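Local coordinates for protein pullulanase (Bacillus acidopullulyticus, PDB 2WAN) that hydrolyses alpha-1,6-glucosidic linkages in pullulan and related branched polysaccharides, acting as a starch-debranching glycoside hydrolase, at residues Gln571-Thr576 with Pro597-Phe602; Asp564-Val569 with Gly580-Gly585. All blocks are in the same frame, centred on the assembly; numbering follows the deposited sequence.

Contact 1. Residues Gln571-Thr576 with Pro597-Phe602; sequences QYYYRT and PMAQKF
Pro597 opens the helix and meets Tyr572, whose OH lies 3.8 Å from Pro597 CD, the two side chains crossing at about a right angle. Proline suits the first turn, where its missing N-H costs no helical bond. Tyr572 gets there because its CG stands anti to the backbone N (chi1 -174°). The same hydroxyl bonds to Asn307 OD1 and accepts a proton from a water, 2.8 Å from Tyr572 OH. That water in turn takes the N-H of Met598, again 2.8 Å from N to oxygen, so a first-turn amide that has no helical acceptor is satisfied through the solvent molecule. Met598 points its CB at segment 571-576, but the end of the side chain leads away; Met598 and Tyr573 both touch Trp332 of strand 326-332. Both tyrosines are the central residues of a type I beta turn, closed by Tyr574 N to Gln571 O at 3.0 Å. The turn belongs to the long connection between the third strand and third helix of the (beta/alpha)8 barrel, the place where alpha-amylases carry domain B. Ala599 comes next, and its smallness lets the backbones draw in to 5.6 Å between the CA atoms of Tyr573 and Ala599. The Tyr573 ring meets it obliquely, CD1 being 3.9 Å from Ala599 CB, while CE1 lies near Ala599 CA. One turn further on, Phe602 directs its CB at the loop, and Phe565 stacks with Tyr573 and meets Phe602 edge-to-face.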
ATOM      1  N   GLN A 571      11.318   7.718 -16.880  1.00 17.31           N
ATOM      2  CA  GLN A 571      11.159   8.152 -15.472  1.00 18.07           C
ATOM      3  C   GLN A 571       9.763   8.456 -14.949  1.00 17.66           C
ATOM      4  O   GLN A 571       9.556   8.434 -13.738  1.00 18.38           O
ATOM      5  CB  GLN A 571      12.053   9.354 -15.137  1.00 16.20           C
ATOM      6  CG  GLN A 571      13.545   9.075 -15.211  1.00 15.95           C
ATOM      7  CD  GLN A 571      14.341  10.278 -14.736  1.00 21.31           C
ATOM      8  OE1 GLN A 571      13.772  11.242 -14.212  1.00 20.01           O
ATOM      9  NE2 GLN A 571      15.652  10.239 -14.933  1.00 23.64           N
ATOM     10  N   TYR A 572       8.826   8.773 -15.838  1.00 15.45           N
ATOM     11  CA  TYR A 572       7.554   9.354 -15.447  1.00 14.77           C
ATOM     12  C   TYR A 572       6.675   8.449 -14.577  1.00 14.39           C
ATOM     13  O   TYR A 572       5.858   8.949 -13.806  1.00 15.98           O
ATOM     14  CB  TYR A 572       6.760   9.819 -16.678  1.00 14.95           C
ATOM     15  CG  TYR A 572       5.493  10.574 -16.319  1.00 16.40           C
ATOM     16  CD1 TYR A 572       5.546  11.912 -15.927  1.00 15.56           C
ATOM     17  CD2 TYR A 572       4.241   9.955 -16.387  1.00 15.51           C
ATOM     18  CE1 TYR A 572       4.408  12.599 -15.598  1.00 16.30           C
ATOM     19  CE2 TYR A 572       3.092  10.633 -16.057  1.00 14.39           C
ATOM     20  CZ  TYR A 572       3.180  11.961 -15.664  1.00 14.49           C
ATOM     21  OH  TYR A 572       2.060  12.639 -15.337  1.00 14.12           O
ATOM     22  N   TYR A 573       6.820   7.132 -14.719  1.00 14.69           N
ATOM     23  CA  TYR A 573       6.003   6.215 -13.895  1.00 14.27           C
ATOM     24  C   TYR A 573       6.528   6.082 -12.463  1.00 15.26           C
ATOM     25  O   TYR A 573       5.882   5.427 -11.632  1.00 15.87           O
ATOM     26  CB  TYR A 573       5.863   4.827 -14.555  1.00 13.44           C
ATOM     27  CG  TYR A 573       4.920   4.799 -15.748  1.00 15.20           C
ATOM     28  CD1 TYR A 573       3.537   4.623 -15.570  1.00 15.47           C
ATOM     29  CD2 TYR A 573       5.410   4.936 -17.053  1.00 17.18           C
ATOM     30  CE1 TYR A 573       2.657   4.589 -16.666  1.00 15.71           C
ATOM     31  CE2 TYR A 573       4.547   4.910 -18.153  1.00 15.22           C
ATOM     32  CZ  TYR A 573       3.171   4.735 -17.951  1.00 12.77           C
ATOM     33  OH  TYR A 573       2.317   4.685 -19.044  1.00 17.77           O
ATOM     34  N   TYR A 574       7.666   6.716 -12.172  1.00 14.01           N
ATOM     35  CA  TYR A 574       8.358   6.574 -10.874  1.00 13.39           C
ATOM     36  C   TYR A 574       8.523   7.934 -10.190  1.00 15.80           C
ATOM     37  O   TYR A 574       8.480   8.962 -10.855  1.00 17.03           O
ATOM     38  CB  TYR A 574       9.751   5.996 -11.091  1.00 13.94           C
ATOM     39  CG  TYR A 574       9.719   4.645 -11.750  1.00 15.63           C
ATOM     40  CD1 TYR A 574       9.447   3.500 -11.003  1.00 15.67           C
ATOM     41  CD2 TYR A 574       9.910   4.508 -13.125  1.00 15.52           C
ATOM     42  CE1 TYR A 574       9.373   2.242 -11.607  1.00 19.15           C
ATOM     43  CE2 TYR A 574       9.856   3.247 -13.738  1.00 17.67           C
ATOM     44  CZ  TYR A 574       9.588   2.125 -12.975  1.00 19.32           C
ATOM     45  OH  TYR A 574       9.528   0.868 -13.549  1.00 18.06           O
ATOM     46  N   ARG A 575       8.734   7.931  -8.873  1.00 15.67           N
ATOM     47  CA  ARG A 575       9.007   9.172  -8.144  1.00 16.30           C
ATOM     48  C   ARG A 575      10.495   9.516  -8.192  1.00 15.28           C
ATOM     49  O   ARG A 575      11.356   8.668  -7.982  1.00 14.97           O
ATOM     50  CB  ARG A 575       8.470   9.122  -6.701  1.00 15.43           C
ATOM     51  CG  ARG A 575       6.943   8.926  -6.631  1.00 14.63           C
ATOM     52  CD  ARG A 575       6.381   8.943  -5.192  1.00 14.51           C
ATOM     53  NE  ARG A 575       4.929   8.819  -5.260  1.00 16.10           N
ATOM     54  CZ  ARG A 575       4.201   7.875  -4.670  1.00 15.74           C
ATOM     55  NH1 ARG A 575       4.773   6.964  -3.888  1.00 16.14           N
ATOM     56  NH2 ARG A 575       2.879   7.868  -4.845  1.00 13.18           N
ATOM     57  N   THR A 576      10.788  10.774  -8.504  1.00 15.58           N
ATOM     58  CA  THR A 576      12.171  11.245  -8.512  1.00 17.05           C
ATOM     59  C   THR A 576      12.245  12.523  -7.674  1.00 17.29           C
ATOM     60  O   THR A 576      11.235  13.207  -7.495  1.00 17.23           O
ATOM     61  CB  THR A 576      12.687  11.531  -9.939  1.00 15.35           C
ATOM     62  OG1 THR A 576      11.856  12.514 -10.559  1.00 18.11           O
ATOM     63  CG2 THR A 576      12.698  10.252 -10.789  1.00 18.08           C
ATOM     64  N   PRO A 597      -1.226  11.340 -13.152  1.00 14.39           N
ATOM     65  CA  PRO A 597      -2.537  10.838 -13.607  1.00 15.41           C
ATOM     66  C   PRO A 597      -2.521   9.532 -14.429  1.00 15.36           C
ATOM     67  O   PRO A 597      -3.331   8.631 -14.154  1.00 15.29           O
ATOM     68  CB  PRO A 597      -3.087  11.998 -14.437  1.00 15.18           C
ATOM     69  CG  PRO A 597      -2.512  13.226 -13.714  1.00 18.21           C
ATOM     70  CD  PRO A 597      -1.117  12.809 -13.319  1.00 14.99           C
ATOM     71  N   MET A 598      -1.628   9.425 -15.419  1.00 16.10           N
ATOM     72  CA  MET A 598      -1.593   8.219 -16.264  1.00 16.05           C
ATOM     73  C   MET A 598      -1.000   7.014 -15.544  1.00 14.42           C
ATOM     74  O   MET A 598      -1.323   5.873 -15.876  1.00 15.46           O
ATOM     75  CB  MET A 598      -0.904   8.473 -17.611  1.00 15.98           C
ATOM     76  CG  MET A 598      -1.714   9.380 -18.566  1.00 14.43           C
ATOM     77  SD  MET A 598      -3.361   8.824 -19.033  1.00 15.78           S
ATOM     78  CE  MET A 598      -2.982   7.418 -20.073  1.00 15.34           C
ATOM     79  N   ALA A 599      -0.140   7.265 -14.556  1.00 15.30           N
ATOM     80  CA  ALA A 599       0.372   6.187 -13.721  1.00 14.88           C
ATOM     81  C   ALA A 599      -0.772   5.698 -12.813  1.00 14.61           C
ATOM     82  O   ALA A 599      -1.017   4.483 -12.675  1.00 13.75           O
ATOM     83  CB  ALA A 599       1.574   6.670 -12.920  1.00 15.56           C
ATOM     84  N   GLN A 600      -1.501   6.638 -12.217  1.00 12.26           N
ATOM     85  CA  GLN A 600      -2.692   6.279 -11.441  1.00 13.11           C
ATOM     86  C   GLN A 600      -3.703   5.494 -12.295  1.00 14.23           C
ATOM     87  O   GLN A 600      -4.257   4.486 -11.846  1.00 14.24           O
ATOM     88  CB  GLN A 600      -3.358   7.532 -10.850  1.00 15.84           C
ATOM     89  CG  GLN A 600      -4.524   7.233  -9.873  1.00 16.31           C
ATOM     90  CD  GLN A 600      -5.295   8.499  -9.531  1.00 16.56           C
ATOM     91  OE1 GLN A 600      -5.944   9.087 -10.394  1.00 18.57           O
ATOM     92  NE2 GLN A 600      -5.204   8.935  -8.276  1.00 16.44           N
ATOM     93  N   LYS A 601      -3.952   5.967 -13.516  1.00 12.21           N
ATOM     94  CA  LYS A 601      -4.859   5.267 -14.433  1.00 12.58           C
ATOM     95  C   LYS A 601      -4.402   3.838 -14.705  1.00 13.23           C
ATOM     96  O   LYS A 601      -5.242   2.937 -14.774  1.00 13.43           O
ATOM     97  CB  LYS A 601      -5.014   6.041 -15.750  1.00 12.15           C
ATOM     98  CG  LYS A 601      -5.865   5.294 -16.799  1.00 14.71           C
ATOM     99  CD  LYS A 601      -6.008   6.122 -18.070  1.00 17.47           C
ATOM    100  CE  LYS A 601      -6.652   5.328 -19.220  1.00 18.97           C
ATOM    101  NZ  LYS A 601      -7.861   4.545 -18.791  1.00 20.14           N
ATOM    102  N   PHE A 602      -3.086   3.626 -14.831  1.00 12.82           N
ATOM    103  CA  PHE A 602      -2.565   2.287 -15.051  1.00 11.58           C
ATOM    104  C   PHE A 602      -2.991   1.342 -13.917  1.00 12.46           C
ATOM    105  O   PHE A 602      -3.388   0.196 -14.155  1.00 13.73           O
ATOM    106  CB  PHE A 602      -1.025   2.275 -15.176  1.00 13.09           C
ATOM    107  CG  PHE A 602      -0.463   0.879 -15.253  1.00 13.46           C
ATOM    108  CD1 PHE A 602      -0.416   0.219 -16.476  1.00 12.94           C
ATOM    109  CD2 PHE A 602      -0.059   0.184 -14.093  1.00 12.53           C
ATOM    110  CE1 PHE A 602       0.057  -1.094 -16.570  1.00 14.54           C
ATOM    111  CE2 PHE A 602       0.408  -1.127 -14.189  1.00 11.76           C
ATOM    112  CZ  PHE A 602       0.462  -1.758 -15.430  1.00 12.31           C
TER
HETATM  113  O   HOH W   1      -0.248  11.610 -16.422  1.00 19.58           O

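Contact 2. Residues Asp564-Val569 with Gly580-Gly585; sequences DFDKIV and GNYTNG
Asp566 and Tyr582 reach for each other from opposite directions and meet at their polar ends, with Tyr582 OH 2.6 Å from Asp566 OD2. The bond is short but weak in geometry, and the hydroxyl proton has a second acceptor within reach. OD2 lies obliquely to the ring, 3.5 Å from Tyr582 CZ, with the carboxylate and ring planes 46° apart. A tyrosine fits because the rigid ring spans the gap between backbones whose nearest CA atoms, Asp566 and Tyr582, are 11.8 Å apart. Its CB points toward segment 564-569 and its CG lies anti to the carbonyl carbon (chi1 -67°), a relaxed, staggered setting that leaves the long side chain extended across the gap; Gln571 also touches Tyr582. Asp566 is less relaxed: chi1 is -94°, well away from a staggered value, a twist that can be read as the price of several partners. Its OD1 accepts the backbone N-H of Gln571 and its OD2 that of Met561, so the carboxylate pins the chain on both sides of the helix, and these donors would tend to favour the ionised form. With leucine in its place, both amides would lose their acceptor and the Tyr582 hydroxyl its nearby carboxylate, and the phenol would probably be freer to turn. The helix itself ends in a shared acceptor, Phe565 O taking Val569 N at 2.9 Å and also Ile568 N. Around the pair, Lys567 and Ile568 lay the short helix 564-568 against strand 388-391, while Ile568 also touches strand 326-332, where Val569 meets Trp332.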
ATOM      1  N   ASP A 564       9.692  -1.818 -18.723  1.00 16.38           N
ATOM      2  CA  ASP A 564       8.866  -1.339 -19.836  1.00 15.45           C
ATOM      3  C   ASP A 564       8.403   0.105 -19.630  1.00 14.99           C
ATOM      4  O   ASP A 564       8.416   0.899 -20.573  1.00 14.26           O
ATOM      5  CB  ASP A 564       7.683  -2.282 -20.065  1.00 15.50           C
ATOM      6  CG  ASP A 564       8.137  -3.673 -20.471  1.00 16.29           C
ATOM      7  OD1 ASP A 564       8.996  -3.765 -21.379  1.00 16.07           O
ATOM      8  OD2 ASP A 564       7.692  -4.669 -19.849  1.00 17.93           O
ATOM      9  N   PHE A 565       8.050   0.460 -18.393  1.00 13.40           N
ATOM     10  CA  PHE A 565       7.667   1.844 -18.074  1.00 13.81           C
ATOM     11  C   PHE A 565       8.727   2.862 -18.522  1.00 14.36           C
ATOM     12  O   PHE A 565       8.393   3.845 -19.190  1.00 16.68           O
ATOM     13  CB  PHE A 565       7.410   2.015 -16.566  1.00 13.91           C
ATOM     14  CG  PHE A 565       6.123   1.362 -16.068  1.00 15.98           C
ATOM     15  CD1 PHE A 565       4.978   1.340 -16.849  1.00 17.36           C
ATOM     16  CD2 PHE A 565       6.061   0.830 -14.779  1.00 23.79           C
ATOM     17  CE1 PHE A 565       3.797   0.753 -16.388  1.00 16.75           C
ATOM     18  CE2 PHE A 565       4.891   0.251 -14.303  1.00 24.92           C
ATOM     19  CZ  PHE A 565       3.758   0.215 -15.111  1.00 24.81           C
ATOM     20  N   ASP A 566       9.989   2.625 -18.153  1.00 14.83           N
ATOM     21  CA  ASP A 566      11.071   3.583 -18.418  1.00 16.76           C
ATOM     22  C   ASP A 566      11.476   3.589 -19.877  1.00 17.53           C
ATOM     23  O   ASP A 566      11.982   4.600 -20.371  1.00 18.70           O
ATOM     24  CB  ASP A 566      12.306   3.329 -17.536  1.00 16.50           C
ATOM     25  CG  ASP A 566      12.298   4.170 -16.257  1.00 12.69           C
ATOM     26  OD1 ASP A 566      11.440   5.075 -16.139  1.00 13.51           O
ATOM     27  OD2 ASP A 566      13.137   3.903 -15.365  1.00 15.43           O
ATOM     28  N   LYS A 567      11.237   2.472 -20.569  1.00 15.46           N
ATOM     29  CA  LYS A 567      11.507   2.423 -22.015  1.00 15.56           C
ATOM     30  C   LYS A 567      10.431   3.145 -22.850  1.00 16.28           C
ATOM     31  O   LYS A 567      10.676   3.515 -23.999  1.00 18.26           O
ATOM     32  CB  LYS A 567      11.742   0.974 -22.489  1.00 13.21           C
ATOM     33  CG  LYS A 567      13.023   0.348 -21.909  1.00 13.76           C
ATOM     34  CD  LYS A 567      13.322  -1.061 -22.453  1.00 15.87           C
ATOM     35  CE  LYS A 567      12.372  -2.152 -21.950  1.00 19.05           C
ATOM     36  NZ  LYS A 567      12.787  -3.483 -22.519  1.00 15.05           N
ATOM     37  N   ILE A 568       9.249   3.360 -22.281  1.00 14.39           N
ATOM     38  CA  ILE A 568       8.153   3.996 -23.013  1.00 14.57           C
ATOM     39  C   ILE A 568       8.029   5.484 -22.661  1.00 16.17           C
ATOM     40  O   ILE A 568       7.920   6.324 -23.559  1.00 17.25           O
ATOM     41  CB  ILE A 568       6.808   3.232 -22.813  1.00 14.33           C
ATOM     42  CG1 ILE A 568       6.972   1.777 -23.279  1.00 13.73           C
ATOM     43  CG2 ILE A 568       5.636   3.934 -23.563  1.00 14.69           C
ATOM     44  CD1 ILE A 568       5.803   0.868 -22.931  1.00 14.01           C
ATOM     45  N   VAL A 569       8.040   5.801 -21.366  1.00 15.74           N
ATOM     46  CA  VAL A 569       7.950   7.192 -20.897  1.00 16.06           C
ATOM     47  C   VAL A 569       9.006   7.389 -19.797  1.00 17.78           C
ATOM     48  O   VAL A 569       8.700   7.213 -18.604  1.00 17.32           O
ATOM     49  CB  VAL A 569       6.543   7.562 -20.347  1.00 16.48           C
ATOM     50  CG1 VAL A 569       6.390   9.083 -20.238  1.00 16.02           C
ATOM     51  CG2 VAL A 569       5.416   7.010 -21.231  1.00 14.81           C
ATOM     52  N   GLY A 580      17.085  14.597  -9.532  1.00 27.14           N
ATOM     53  CA  GLY A 580      16.850  13.677 -10.641  1.00 24.44           C
ATOM     54  C   GLY A 580      17.083  12.212 -10.317  1.00 23.73           C
ATOM     55  O   GLY A 580      17.215  11.379 -11.226  1.00 22.47           O
ATOM     56  N   ASN A 581      17.128  11.889  -9.023  1.00 22.27           N
ATOM     57  CA  ASN A 581      17.322  10.519  -8.566  1.00 21.86           C
ATOM     58  C   ASN A 581      16.004   9.839  -8.217  1.00 18.37           C
ATOM     59  O   ASN A 581      15.081  10.493  -7.758  1.00 18.93           O
ATOM     60  CB  ASN A 581      18.250  10.500  -7.345  1.00 22.63           C
ATOM     61  CG  ASN A 581      19.682  10.863  -7.698  1.00 27.35           C
ATOM     62  OD1 ASN A 581      20.253  11.803  -7.137  1.00 31.92           O
ATOM     63  ND2 ASN A 581      20.264  10.133  -8.641  1.00 28.60           N
ATOM     64  N   TYR A 582      15.916   8.532  -8.441  1.00 20.67           N
ATOM     65  CA  TYR A 582      14.731   7.768  -8.038  1.00 20.14           C
ATOM     66  C   TYR A 582      14.651   7.709  -6.511  1.00 19.05           C
ATOM     67  O   TYR A 582      15.630   7.354  -5.864  1.00 19.14           O
ATOM     68  CB  TYR A 582      14.817   6.345  -8.575  1.00 20.94           C
ATOM     69  CG  TYR A 582      14.738   6.211 -10.085  1.00 22.75           C
ATOM     70  CD1 TYR A 582      15.896   6.113 -10.861  1.00 25.05           C
ATOM     71  CD2 TYR A 582      13.502   6.141 -10.733  1.00 24.87           C
ATOM     72  CE1 TYR A 582      15.822   5.968 -12.263  1.00 25.75           C
ATOM     73  CE2 TYR A 582      13.416   5.998 -12.128  1.00 22.65           C
ATOM     74  CZ  TYR A 582      14.576   5.912 -12.883  1.00 23.87           C
ATOM     75  OH  TYR A 582      14.492   5.772 -14.259  1.00 21.76           O
ATOM     76  N   THR A 583      13.495   8.053  -5.948  1.00 17.34           N
ATOM     77  CA  THR A 583      13.303   7.957  -4.490  1.00 19.12           C
ATOM     78  C   THR A 583      13.020   6.499  -4.100  1.00 19.70           C
ATOM     79  O   THR A 583      12.578   5.704  -4.940  1.00 18.24           O
ATOM     80  CB  THR A 583      12.214   8.911  -3.954  1.00 17.10           C
ATOM     81  OG1 THR A 583      10.978   8.680  -4.632  1.00 16.73           O
ATOM     82  CG2 THR A 583      12.617  10.385  -4.173  1.00 19.21           C
ATOM     83  N   ASN A 584      13.280   6.161  -2.836  1.00 17.90           N
ATOM     84  CA  ASN A 584      13.278   4.769  -2.380  1.00 17.73           C
ATOM     85  C   ASN A 584      12.134   4.433  -1.395  1.00 15.80           C
ATOM     86  O   ASN A 584      12.356   3.778  -0.383  1.00 17.87           O
ATOM     87  CB  ASN A 584      14.656   4.468  -1.775  1.00 16.84           C
ATOM     88  CG  ASN A 584      14.896   3.007  -1.515  1.00 20.96           C
ATOM     89  OD1 ASN A 584      14.392   2.127  -2.222  1.00 20.67           O
ATOM     90  ND2 ASN A 584      15.694   2.734  -0.495  1.00 24.32           N
ATOM     91  N   GLY A 585      10.913   4.871  -1.715  1.00 16.28           N
ATOM     92  CA  GLY A 585       9.740   4.623  -0.854  1.00 17.62           C
ATOM     93  C   GLY A 585       9.470   3.171  -0.510  1.00 17.88           C
ATOM     94  O   GLY A 585       9.002   2.863   0.594  1.00 18.27           O
TER

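Leaving the third barrel strand, 547-552, the chain first forms helix 564-568, then the turn at 571-576, then the extended loop 580-585, and finally helix 597-614, which leads to barrel strand 618-621. Contact 2 closes the shorter loop, with ten residues between its segments; contact 1 closes one of twenty. Their segments alternate, so the two loops cross rather than nest, and their centres lie 9 Å apart. A backbone hydrogen bond from Thr583 N to Arg575 O joins the inner segments directly. Together the contacts tie this irregular connection to the barrel's third helix and to the short helix resting on strands of the carbohydrate-binding module 48 region.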